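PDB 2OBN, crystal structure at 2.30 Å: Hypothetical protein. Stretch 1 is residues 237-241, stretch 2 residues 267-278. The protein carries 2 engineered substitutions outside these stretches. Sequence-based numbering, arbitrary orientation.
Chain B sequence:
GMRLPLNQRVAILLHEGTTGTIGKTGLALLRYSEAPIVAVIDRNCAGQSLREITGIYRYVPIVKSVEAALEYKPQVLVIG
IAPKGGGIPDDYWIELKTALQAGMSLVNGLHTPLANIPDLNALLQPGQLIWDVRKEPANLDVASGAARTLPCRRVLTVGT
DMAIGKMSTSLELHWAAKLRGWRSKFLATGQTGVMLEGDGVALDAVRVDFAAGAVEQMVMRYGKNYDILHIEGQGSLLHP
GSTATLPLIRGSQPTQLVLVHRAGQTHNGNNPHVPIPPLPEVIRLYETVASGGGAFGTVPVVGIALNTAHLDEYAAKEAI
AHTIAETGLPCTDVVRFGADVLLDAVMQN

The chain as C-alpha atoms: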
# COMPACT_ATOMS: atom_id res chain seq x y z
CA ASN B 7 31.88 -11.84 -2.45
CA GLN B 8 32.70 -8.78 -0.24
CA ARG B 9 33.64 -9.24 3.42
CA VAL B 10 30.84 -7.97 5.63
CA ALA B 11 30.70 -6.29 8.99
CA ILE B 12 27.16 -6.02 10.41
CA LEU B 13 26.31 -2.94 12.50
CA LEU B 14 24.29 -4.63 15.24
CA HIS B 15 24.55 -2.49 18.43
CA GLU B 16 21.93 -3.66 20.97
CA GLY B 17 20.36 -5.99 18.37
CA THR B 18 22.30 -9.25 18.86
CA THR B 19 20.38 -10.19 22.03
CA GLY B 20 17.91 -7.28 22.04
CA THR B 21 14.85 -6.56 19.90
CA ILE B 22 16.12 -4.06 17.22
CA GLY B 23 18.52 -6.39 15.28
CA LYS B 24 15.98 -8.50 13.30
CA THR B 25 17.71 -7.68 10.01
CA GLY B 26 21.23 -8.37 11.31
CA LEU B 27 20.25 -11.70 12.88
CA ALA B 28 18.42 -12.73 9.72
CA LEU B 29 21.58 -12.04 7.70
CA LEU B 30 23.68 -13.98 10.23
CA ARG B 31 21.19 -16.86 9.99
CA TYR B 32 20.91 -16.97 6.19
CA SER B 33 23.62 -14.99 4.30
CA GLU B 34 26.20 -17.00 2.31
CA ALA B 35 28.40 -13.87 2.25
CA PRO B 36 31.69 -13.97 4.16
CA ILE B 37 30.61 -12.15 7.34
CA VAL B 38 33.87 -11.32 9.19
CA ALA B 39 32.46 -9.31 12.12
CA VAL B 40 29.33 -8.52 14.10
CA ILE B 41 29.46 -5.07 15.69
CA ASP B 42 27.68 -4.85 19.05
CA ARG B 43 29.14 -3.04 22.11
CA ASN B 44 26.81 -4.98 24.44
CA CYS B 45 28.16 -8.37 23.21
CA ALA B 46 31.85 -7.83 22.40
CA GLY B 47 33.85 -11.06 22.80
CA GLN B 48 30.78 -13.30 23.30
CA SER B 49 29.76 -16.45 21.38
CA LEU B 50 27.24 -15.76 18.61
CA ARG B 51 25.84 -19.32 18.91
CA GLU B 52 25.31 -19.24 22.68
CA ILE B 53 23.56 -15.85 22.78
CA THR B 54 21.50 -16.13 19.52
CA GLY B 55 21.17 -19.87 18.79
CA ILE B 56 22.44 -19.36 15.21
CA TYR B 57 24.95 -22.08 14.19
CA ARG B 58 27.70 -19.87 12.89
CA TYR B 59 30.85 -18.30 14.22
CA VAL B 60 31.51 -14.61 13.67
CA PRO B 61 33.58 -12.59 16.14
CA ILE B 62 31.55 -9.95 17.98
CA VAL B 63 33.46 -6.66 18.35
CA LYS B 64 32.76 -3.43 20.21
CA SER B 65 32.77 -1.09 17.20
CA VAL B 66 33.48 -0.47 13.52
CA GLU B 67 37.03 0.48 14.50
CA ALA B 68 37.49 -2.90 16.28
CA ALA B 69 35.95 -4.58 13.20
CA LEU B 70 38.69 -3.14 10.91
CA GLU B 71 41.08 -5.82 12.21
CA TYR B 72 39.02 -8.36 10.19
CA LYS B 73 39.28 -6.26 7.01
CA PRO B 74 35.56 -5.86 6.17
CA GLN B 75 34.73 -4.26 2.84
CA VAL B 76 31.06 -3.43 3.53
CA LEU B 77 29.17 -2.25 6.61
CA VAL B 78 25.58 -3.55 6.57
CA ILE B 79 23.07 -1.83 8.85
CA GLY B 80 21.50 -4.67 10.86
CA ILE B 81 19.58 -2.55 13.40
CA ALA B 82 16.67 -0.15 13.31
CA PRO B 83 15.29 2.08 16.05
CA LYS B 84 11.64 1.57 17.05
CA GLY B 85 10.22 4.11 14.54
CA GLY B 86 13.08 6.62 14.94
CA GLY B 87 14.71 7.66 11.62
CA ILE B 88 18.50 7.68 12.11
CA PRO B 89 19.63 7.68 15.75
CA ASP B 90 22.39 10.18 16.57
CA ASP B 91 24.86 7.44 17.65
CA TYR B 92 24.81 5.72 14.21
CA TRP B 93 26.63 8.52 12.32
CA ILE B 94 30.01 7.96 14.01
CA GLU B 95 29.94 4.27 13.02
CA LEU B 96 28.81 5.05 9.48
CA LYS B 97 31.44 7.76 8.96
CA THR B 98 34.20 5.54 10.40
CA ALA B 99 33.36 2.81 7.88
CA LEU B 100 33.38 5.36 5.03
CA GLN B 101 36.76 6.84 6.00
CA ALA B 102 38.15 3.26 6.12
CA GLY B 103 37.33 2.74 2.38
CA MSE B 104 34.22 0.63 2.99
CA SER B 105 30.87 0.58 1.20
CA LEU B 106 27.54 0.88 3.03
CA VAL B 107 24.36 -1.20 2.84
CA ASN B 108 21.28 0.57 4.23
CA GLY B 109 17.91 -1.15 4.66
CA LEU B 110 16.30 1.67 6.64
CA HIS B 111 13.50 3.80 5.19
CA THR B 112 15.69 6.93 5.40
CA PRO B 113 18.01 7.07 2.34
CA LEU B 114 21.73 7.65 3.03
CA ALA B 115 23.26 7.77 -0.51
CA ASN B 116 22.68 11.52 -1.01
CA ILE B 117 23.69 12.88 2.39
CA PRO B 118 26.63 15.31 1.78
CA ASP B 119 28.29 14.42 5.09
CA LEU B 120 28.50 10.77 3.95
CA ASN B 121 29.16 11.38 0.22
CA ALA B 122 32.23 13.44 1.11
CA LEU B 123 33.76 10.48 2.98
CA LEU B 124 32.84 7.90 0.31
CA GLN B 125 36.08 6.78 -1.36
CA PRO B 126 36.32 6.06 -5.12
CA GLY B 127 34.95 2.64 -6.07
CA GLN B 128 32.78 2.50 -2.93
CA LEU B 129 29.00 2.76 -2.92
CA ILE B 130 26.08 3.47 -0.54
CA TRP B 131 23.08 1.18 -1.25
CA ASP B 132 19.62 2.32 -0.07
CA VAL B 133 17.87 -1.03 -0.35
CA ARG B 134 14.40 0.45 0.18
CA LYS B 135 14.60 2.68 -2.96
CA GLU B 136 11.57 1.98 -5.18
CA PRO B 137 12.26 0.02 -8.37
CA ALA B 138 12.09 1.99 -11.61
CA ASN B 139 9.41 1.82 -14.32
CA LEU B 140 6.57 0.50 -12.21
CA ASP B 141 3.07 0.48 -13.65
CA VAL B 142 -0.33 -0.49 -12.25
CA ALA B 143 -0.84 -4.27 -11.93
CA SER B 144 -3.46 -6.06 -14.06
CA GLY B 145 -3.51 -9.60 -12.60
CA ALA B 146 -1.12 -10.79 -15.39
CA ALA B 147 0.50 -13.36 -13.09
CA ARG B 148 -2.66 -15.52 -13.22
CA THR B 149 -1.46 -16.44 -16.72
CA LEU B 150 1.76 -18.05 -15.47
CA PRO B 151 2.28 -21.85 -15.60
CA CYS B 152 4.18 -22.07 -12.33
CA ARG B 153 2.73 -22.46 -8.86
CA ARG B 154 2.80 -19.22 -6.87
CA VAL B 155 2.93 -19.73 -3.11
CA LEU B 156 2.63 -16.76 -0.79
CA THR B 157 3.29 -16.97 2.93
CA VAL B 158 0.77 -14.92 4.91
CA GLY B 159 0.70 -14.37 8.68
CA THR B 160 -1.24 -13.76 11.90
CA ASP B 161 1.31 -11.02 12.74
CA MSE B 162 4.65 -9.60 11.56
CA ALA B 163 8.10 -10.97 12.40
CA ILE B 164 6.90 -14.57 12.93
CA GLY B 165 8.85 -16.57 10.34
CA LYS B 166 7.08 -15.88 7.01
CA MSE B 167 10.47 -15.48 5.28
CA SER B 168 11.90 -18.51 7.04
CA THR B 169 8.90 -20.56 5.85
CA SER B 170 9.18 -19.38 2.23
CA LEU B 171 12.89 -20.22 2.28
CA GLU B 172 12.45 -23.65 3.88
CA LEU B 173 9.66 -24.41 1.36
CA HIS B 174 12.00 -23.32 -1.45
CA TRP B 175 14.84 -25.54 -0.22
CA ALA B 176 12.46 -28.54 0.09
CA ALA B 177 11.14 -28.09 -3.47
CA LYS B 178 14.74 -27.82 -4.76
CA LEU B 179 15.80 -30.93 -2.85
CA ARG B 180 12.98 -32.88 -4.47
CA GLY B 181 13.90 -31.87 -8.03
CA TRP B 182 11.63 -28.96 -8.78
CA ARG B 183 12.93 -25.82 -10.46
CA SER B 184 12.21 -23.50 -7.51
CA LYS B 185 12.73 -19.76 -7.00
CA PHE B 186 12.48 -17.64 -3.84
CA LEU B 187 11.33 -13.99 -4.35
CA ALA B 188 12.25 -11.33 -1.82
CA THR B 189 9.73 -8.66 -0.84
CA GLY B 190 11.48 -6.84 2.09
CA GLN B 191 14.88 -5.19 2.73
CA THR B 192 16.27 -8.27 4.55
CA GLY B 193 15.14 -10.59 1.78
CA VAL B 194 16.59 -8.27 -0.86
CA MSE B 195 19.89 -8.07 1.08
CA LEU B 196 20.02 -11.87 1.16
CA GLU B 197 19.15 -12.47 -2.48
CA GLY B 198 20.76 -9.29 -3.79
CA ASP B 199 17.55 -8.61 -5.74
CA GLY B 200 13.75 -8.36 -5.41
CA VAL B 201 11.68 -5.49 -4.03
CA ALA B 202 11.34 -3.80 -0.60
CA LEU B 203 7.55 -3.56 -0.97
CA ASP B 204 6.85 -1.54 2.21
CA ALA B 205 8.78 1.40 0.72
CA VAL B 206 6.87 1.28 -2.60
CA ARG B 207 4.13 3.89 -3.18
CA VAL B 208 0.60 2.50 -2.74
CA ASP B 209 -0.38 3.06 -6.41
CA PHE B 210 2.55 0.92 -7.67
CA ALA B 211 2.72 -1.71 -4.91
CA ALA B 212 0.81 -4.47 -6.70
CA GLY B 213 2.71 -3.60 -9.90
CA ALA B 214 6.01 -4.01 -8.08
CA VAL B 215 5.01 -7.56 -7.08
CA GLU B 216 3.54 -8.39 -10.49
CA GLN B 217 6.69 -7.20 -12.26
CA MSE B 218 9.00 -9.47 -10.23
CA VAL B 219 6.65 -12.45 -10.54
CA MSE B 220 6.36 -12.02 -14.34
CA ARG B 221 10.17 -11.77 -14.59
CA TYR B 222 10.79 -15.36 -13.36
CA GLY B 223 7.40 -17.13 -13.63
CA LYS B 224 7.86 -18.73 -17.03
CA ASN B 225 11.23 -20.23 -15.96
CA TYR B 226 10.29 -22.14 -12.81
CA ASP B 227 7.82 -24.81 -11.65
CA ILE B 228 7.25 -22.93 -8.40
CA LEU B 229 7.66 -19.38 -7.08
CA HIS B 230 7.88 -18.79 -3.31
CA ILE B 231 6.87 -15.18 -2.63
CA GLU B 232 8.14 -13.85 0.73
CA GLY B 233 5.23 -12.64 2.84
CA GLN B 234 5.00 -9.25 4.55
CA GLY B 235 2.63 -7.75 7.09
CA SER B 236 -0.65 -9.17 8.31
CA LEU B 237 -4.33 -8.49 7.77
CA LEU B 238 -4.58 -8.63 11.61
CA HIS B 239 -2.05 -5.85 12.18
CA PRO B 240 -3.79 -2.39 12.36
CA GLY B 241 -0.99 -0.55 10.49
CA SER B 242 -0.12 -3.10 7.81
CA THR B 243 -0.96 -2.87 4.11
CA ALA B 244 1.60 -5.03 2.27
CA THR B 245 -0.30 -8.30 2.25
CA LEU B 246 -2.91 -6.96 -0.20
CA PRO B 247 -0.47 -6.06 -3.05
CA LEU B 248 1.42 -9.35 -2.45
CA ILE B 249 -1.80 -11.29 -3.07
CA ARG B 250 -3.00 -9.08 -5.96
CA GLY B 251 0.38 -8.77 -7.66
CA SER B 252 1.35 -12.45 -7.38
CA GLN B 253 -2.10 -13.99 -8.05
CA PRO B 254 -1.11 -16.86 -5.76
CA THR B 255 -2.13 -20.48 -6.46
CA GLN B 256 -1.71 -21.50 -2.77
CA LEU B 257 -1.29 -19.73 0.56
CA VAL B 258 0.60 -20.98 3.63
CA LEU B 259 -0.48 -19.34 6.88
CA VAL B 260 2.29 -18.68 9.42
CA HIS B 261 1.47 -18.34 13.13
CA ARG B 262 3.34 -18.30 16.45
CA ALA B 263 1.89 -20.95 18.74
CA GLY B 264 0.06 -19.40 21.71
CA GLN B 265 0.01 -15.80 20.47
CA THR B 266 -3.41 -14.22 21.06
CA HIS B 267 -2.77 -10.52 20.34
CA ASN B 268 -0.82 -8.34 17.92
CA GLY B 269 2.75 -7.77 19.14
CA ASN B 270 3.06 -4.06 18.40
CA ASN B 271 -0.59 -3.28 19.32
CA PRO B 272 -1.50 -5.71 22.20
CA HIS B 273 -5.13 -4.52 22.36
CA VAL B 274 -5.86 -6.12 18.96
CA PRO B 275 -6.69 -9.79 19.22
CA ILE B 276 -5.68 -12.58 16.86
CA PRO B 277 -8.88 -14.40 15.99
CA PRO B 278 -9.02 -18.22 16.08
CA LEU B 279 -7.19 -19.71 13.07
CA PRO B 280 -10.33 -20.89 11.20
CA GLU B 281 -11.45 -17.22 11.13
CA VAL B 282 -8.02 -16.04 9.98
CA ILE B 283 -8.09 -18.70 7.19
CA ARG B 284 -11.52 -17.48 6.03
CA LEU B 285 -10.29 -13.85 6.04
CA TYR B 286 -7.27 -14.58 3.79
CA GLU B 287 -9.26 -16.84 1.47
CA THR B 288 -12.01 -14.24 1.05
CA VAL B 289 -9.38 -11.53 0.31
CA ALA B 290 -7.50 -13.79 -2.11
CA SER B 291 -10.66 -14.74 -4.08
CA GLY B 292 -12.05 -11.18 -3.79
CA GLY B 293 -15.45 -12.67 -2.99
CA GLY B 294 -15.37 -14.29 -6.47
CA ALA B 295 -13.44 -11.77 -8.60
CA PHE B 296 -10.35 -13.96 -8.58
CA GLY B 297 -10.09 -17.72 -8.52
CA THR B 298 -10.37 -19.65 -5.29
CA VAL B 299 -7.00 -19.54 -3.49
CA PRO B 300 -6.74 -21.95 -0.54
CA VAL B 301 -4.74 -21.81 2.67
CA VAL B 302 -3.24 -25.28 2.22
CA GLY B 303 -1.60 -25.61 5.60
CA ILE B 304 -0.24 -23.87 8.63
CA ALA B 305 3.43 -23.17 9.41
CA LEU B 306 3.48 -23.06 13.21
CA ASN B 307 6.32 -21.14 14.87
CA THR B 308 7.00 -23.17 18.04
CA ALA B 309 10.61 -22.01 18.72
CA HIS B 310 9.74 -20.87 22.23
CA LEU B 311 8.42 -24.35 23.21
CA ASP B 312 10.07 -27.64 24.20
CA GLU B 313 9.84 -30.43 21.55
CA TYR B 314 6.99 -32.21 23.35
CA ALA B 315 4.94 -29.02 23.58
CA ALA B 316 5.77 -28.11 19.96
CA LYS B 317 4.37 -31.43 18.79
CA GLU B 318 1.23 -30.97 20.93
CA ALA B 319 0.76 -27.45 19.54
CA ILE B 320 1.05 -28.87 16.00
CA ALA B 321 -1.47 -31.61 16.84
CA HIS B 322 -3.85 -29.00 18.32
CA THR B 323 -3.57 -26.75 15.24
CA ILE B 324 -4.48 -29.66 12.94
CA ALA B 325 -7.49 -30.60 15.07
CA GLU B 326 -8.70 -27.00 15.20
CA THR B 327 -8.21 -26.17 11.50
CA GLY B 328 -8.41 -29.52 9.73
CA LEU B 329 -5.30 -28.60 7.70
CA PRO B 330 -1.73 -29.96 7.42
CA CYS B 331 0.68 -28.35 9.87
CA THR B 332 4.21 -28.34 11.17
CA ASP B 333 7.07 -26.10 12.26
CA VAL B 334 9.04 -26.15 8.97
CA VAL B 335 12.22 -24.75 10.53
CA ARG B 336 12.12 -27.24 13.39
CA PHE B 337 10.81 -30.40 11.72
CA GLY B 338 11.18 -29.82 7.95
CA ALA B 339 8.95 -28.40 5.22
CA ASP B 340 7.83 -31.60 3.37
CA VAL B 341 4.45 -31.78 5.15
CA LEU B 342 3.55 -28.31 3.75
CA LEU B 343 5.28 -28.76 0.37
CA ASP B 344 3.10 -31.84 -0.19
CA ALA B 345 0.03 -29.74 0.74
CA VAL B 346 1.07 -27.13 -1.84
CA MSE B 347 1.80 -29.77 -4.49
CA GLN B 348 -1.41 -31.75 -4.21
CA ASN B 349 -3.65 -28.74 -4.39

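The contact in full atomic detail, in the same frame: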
# COMPACT_ATOMS: atom_id res chain seq x y z
N LEU B 237 -3.01 -9.11 7.81
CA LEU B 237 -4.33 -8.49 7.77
C LEU B 237 -4.91 -8.29 9.19
O LEU B 237 -5.99 -7.75 9.32
CB LEU B 237 -5.30 -9.34 6.92
CG LEU B 237 -4.98 -9.44 5.43
CD1 LEU B 237 -5.99 -10.37 4.78
CD2 LEU B 237 -4.99 -8.09 4.75
N LEU B 238 -4.18 -8.75 10.22
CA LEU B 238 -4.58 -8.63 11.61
C LEU B 238 -3.85 -7.48 12.31
O LEU B 238 -4.22 -7.08 13.41
CB LEU B 238 -4.29 -9.93 12.36
CG LEU B 238 -4.82 -11.22 11.76
CD1 LEU B 238 -4.54 -12.39 12.67
CD2 LEU B 238 -6.32 -11.10 11.48
N HIS B 239 -2.81 -6.95 11.66
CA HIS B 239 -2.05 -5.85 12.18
C HIS B 239 -2.72 -4.55 11.73
O HIS B 239 -2.93 -4.36 10.53
CB HIS B 239 -0.63 -5.94 11.66
CG HIS B 239 0.32 -5.00 12.31
ND1 HIS B 239 0.15 -3.63 12.27
CD2 HIS B 239 1.49 -5.21 12.97
CE1 HIS B 239 1.15 -3.04 12.90
NE2 HIS B 239 1.97 -3.98 13.33
N PRO B 240 -3.06 -3.64 12.69
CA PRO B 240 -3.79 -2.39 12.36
C PRO B 240 -3.06 -1.35 11.48
O PRO B 240 -3.70 -0.41 11.01
CB PRO B 240 -4.04 -1.77 13.75
CG PRO B 240 -3.00 -2.34 14.61
CD PRO B 240 -2.76 -3.72 14.13
N GLY B 241 -1.76 -1.50 11.30
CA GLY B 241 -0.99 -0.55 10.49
C GLY B 241 -0.39 -1.12 9.22
O GLY B 241 0.25 -0.38 8.47
N HIS B 267 -2.62 -11.94 20.65
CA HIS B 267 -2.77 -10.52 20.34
C HIS B 267 -1.61 -10.03 19.50
O HIS B 267 -0.51 -10.61 19.52
CB HIS B 267 -2.83 -9.70 21.64
CG HIS B 267 -4.00 -10.01 22.53
ND1 HIS B 267 -3.97 -11.01 23.48
CD2 HIS B 267 -5.22 -9.42 22.64
CE1 HIS B 267 -5.13 -11.04 24.12
NE2 HIS B 267 -5.90 -10.09 23.63
N ASN B 268 -1.85 -8.97 18.74
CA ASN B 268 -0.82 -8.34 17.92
C ASN B 268 0.35 -7.95 18.83
O ASN B 268 0.15 -7.55 19.99
CB ASN B 268 -1.41 -7.11 17.24
CG ASN B 268 -0.46 -6.42 16.31
OD1 ASN B 268 -0.00 -5.33 16.60
ND2 ASN B 268 -0.14 -7.06 15.18
N GLY B 269 1.57 -8.11 18.35
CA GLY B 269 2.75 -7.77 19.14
C GLY B 269 2.94 -6.28 19.37
O GLY B 269 3.13 -5.85 20.50
N ASN B 270 2.90 -5.51 18.29
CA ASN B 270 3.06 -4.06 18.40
C ASN B 270 1.87 -3.36 19.05
O ASN B 270 2.07 -2.36 19.72
CB ASN B 270 3.26 -3.41 17.02
CG ASN B 270 4.55 -3.85 16.34
OD1 ASN B 270 4.65 -3.79 15.10
ND2 ASN B 270 5.53 -4.31 17.12
N ASN B 271 0.67 -3.87 18.81
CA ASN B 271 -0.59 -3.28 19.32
C ASN B 271 -1.38 -4.34 20.11
O ASN B 271 -2.38 -4.88 19.63
CB ASN B 271 -1.39 -2.76 18.12
CG ASN B 271 -0.56 -1.85 17.21
OD1 ASN B 271 -0.38 -0.69 17.49
ND2 ASN B 271 -0.08 -2.40 16.10
N PRO B 272 -0.95 -4.63 21.36
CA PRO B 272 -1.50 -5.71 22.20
C PRO B 272 -3.00 -5.70 22.47
O PRO B 272 -3.52 -6.70 22.96
CB PRO B 272 -0.76 -5.54 23.52
CG PRO B 272 0.45 -4.81 23.21
CD PRO B 272 0.14 -3.92 22.06
N HIS B 273 -3.68 -4.60 22.18
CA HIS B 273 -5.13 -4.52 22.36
C HIS B 273 -5.89 -5.26 21.26
O HIS B 273 -7.04 -5.64 21.47
CB HIS B 273 -5.58 -3.05 22.41
CG HIS B 273 -5.45 -2.32 21.10
ND1 HIS B 273 -4.28 -1.72 20.70
CD2 HIS B 273 -6.34 -2.11 20.11
CE1 HIS B 273 -4.46 -1.15 19.52
NE2 HIS B 273 -5.70 -1.37 19.14
N VAL B 274 -5.24 -5.48 20.12
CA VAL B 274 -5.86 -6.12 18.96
C VAL B 274 -5.74 -7.62 19.05
O VAL B 274 -4.64 -8.15 19.00
CB VAL B 274 -5.17 -5.67 17.65
CG1 VAL B 274 -5.86 -6.28 16.44
CG2 VAL B 274 -5.15 -4.15 17.53
N PRO B 275 -6.86 -8.33 19.18
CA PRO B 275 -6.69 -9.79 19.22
C PRO B 275 -6.36 -10.47 17.88
O PRO B 275 -6.53 -9.88 16.80
CB PRO B 275 -8.07 -10.27 19.67
CG PRO B 275 -9.03 -9.20 19.23
CD PRO B 275 -8.28 -7.93 19.32
N ILE B 276 -5.87 -11.70 17.99
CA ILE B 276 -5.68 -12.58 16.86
C ILE B 276 -6.89 -13.51 16.90
O ILE B 276 -7.04 -14.27 17.86
CB ILE B 276 -4.41 -13.44 16.94
CG1 ILE B 276 -3.15 -12.55 16.90
CG2 ILE B 276 -4.43 -14.49 15.81
CD1 ILE B 276 -1.81 -13.31 16.84
N PRO B 277 -7.76 -13.46 15.89
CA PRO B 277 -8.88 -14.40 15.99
C PRO B 277 -8.45 -15.88 15.93
O PRO B 277 -7.28 -16.18 15.61
CB PRO B 277 -9.73 -14.07 14.74
CG PRO B 277 -9.19 -12.78 14.18
CD PRO B 277 -7.79 -12.65 14.65
N PRO B 278 -9.37 -16.81 16.22
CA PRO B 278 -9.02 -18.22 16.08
C PRO B 278 -8.60 -18.46 14.63
O PRO B 278 -9.07 -17.75 13.75
CB PRO B 278 -10.33 -18.94 16.37
CG PRO B 278 -11.11 -17.98 17.23
CD PRO B 278 -10.75 -16.62 16.70
O HOH W 1 -3.94 -9.19 15.74

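This is a loop-against-loop contact in which a short segment, L238 to P240, packs against a longer folded loop through apolar side chains, one direct hydrogen bond and one water. Neither stretch forms a regular helix or strand. The nearest CA pairs are L238 with I276, H239 with N268 and P240 with N271. No backbone-to-backbone hydrogen bond joins them. The two stretches bury about 380 Å² in total, and L238, H239 and P240 supply the whole of the first stretch's share.

Several internal hydrogen bonds brace the second stretch. A type I beta turn runs from N271 to V274, with V274 N donating to N271 O at 3.0 Å. N268 N donates to V274 O at 2.9 Å, which ties the start of the loop to the far end of the turn. The side chain of N268 braces the same region. N268 OD1 accepts from N271 N at 2.7 Å and from N271 ND2 at 3.0 Å. These bonds fix the two asparagine side chains where the first stretch meets them.

H239 is the polar centre of the contact. Its CA-to-CB bond points sideways, but chi1 is t and the end of the ring comes nearer to the second stretch. H239 NE2 donates to N270 OD1 at 3.2 Å. The N-H...acceptor angle is 171°, so the bond is nearly straight, and the acceptor lies at the ring edge, near its plane. On the other ring nitrogen, H239 ND1 accepts from G241 N at 3.0 Å. The two bonds fit a neutral imidazole with its proton on NE2: one nitrogen gives and the other receives. The ring therefore links the backbone of G241 to the neighbouring loop. N268 OD1 lies over one face of the ring, and H239 CD2 comes within 3.3 Å of N268 ND2.

L238 makes the apolar end of the contact. Its CA-to-CB bond points toward the second stretch. L238 CD1 lies 3.8 Å from I276 CG2. P277 CD touches both methyls, at 3.8 Å from L238 CD1 and 3.8 Å from L238 CD2. These are van der Waals contacts between aliphatic groups. The carbonyl of L238 also meets the loop, with L238 O 3.5 Å from V274 CG1.

P240 packs beside the beta turn. Its CA-to-CB bond points toward the second stretch. P240 CG lies 4.1 Å from V274 CG2, a looser apolar contact. The same P240 CG approaches N271 ND2 at 3.3 Å. This is close packing of a ring carbon against an amide. V274 thus touches both L238 and P240, with its CG1 near the L238 carbonyl and its CG2 near the proline ring.

Water 1 bridges the two backbones. Water 1 donates to L238 O at 3.2 Å and to P275 O at 2.9 Å. Two carbonyl oxygens cannot hydrogen-bond to each other, but a water can donate to either. Other acceptors elsewhere in the structure are also within its reach, so these two bonds may be shared.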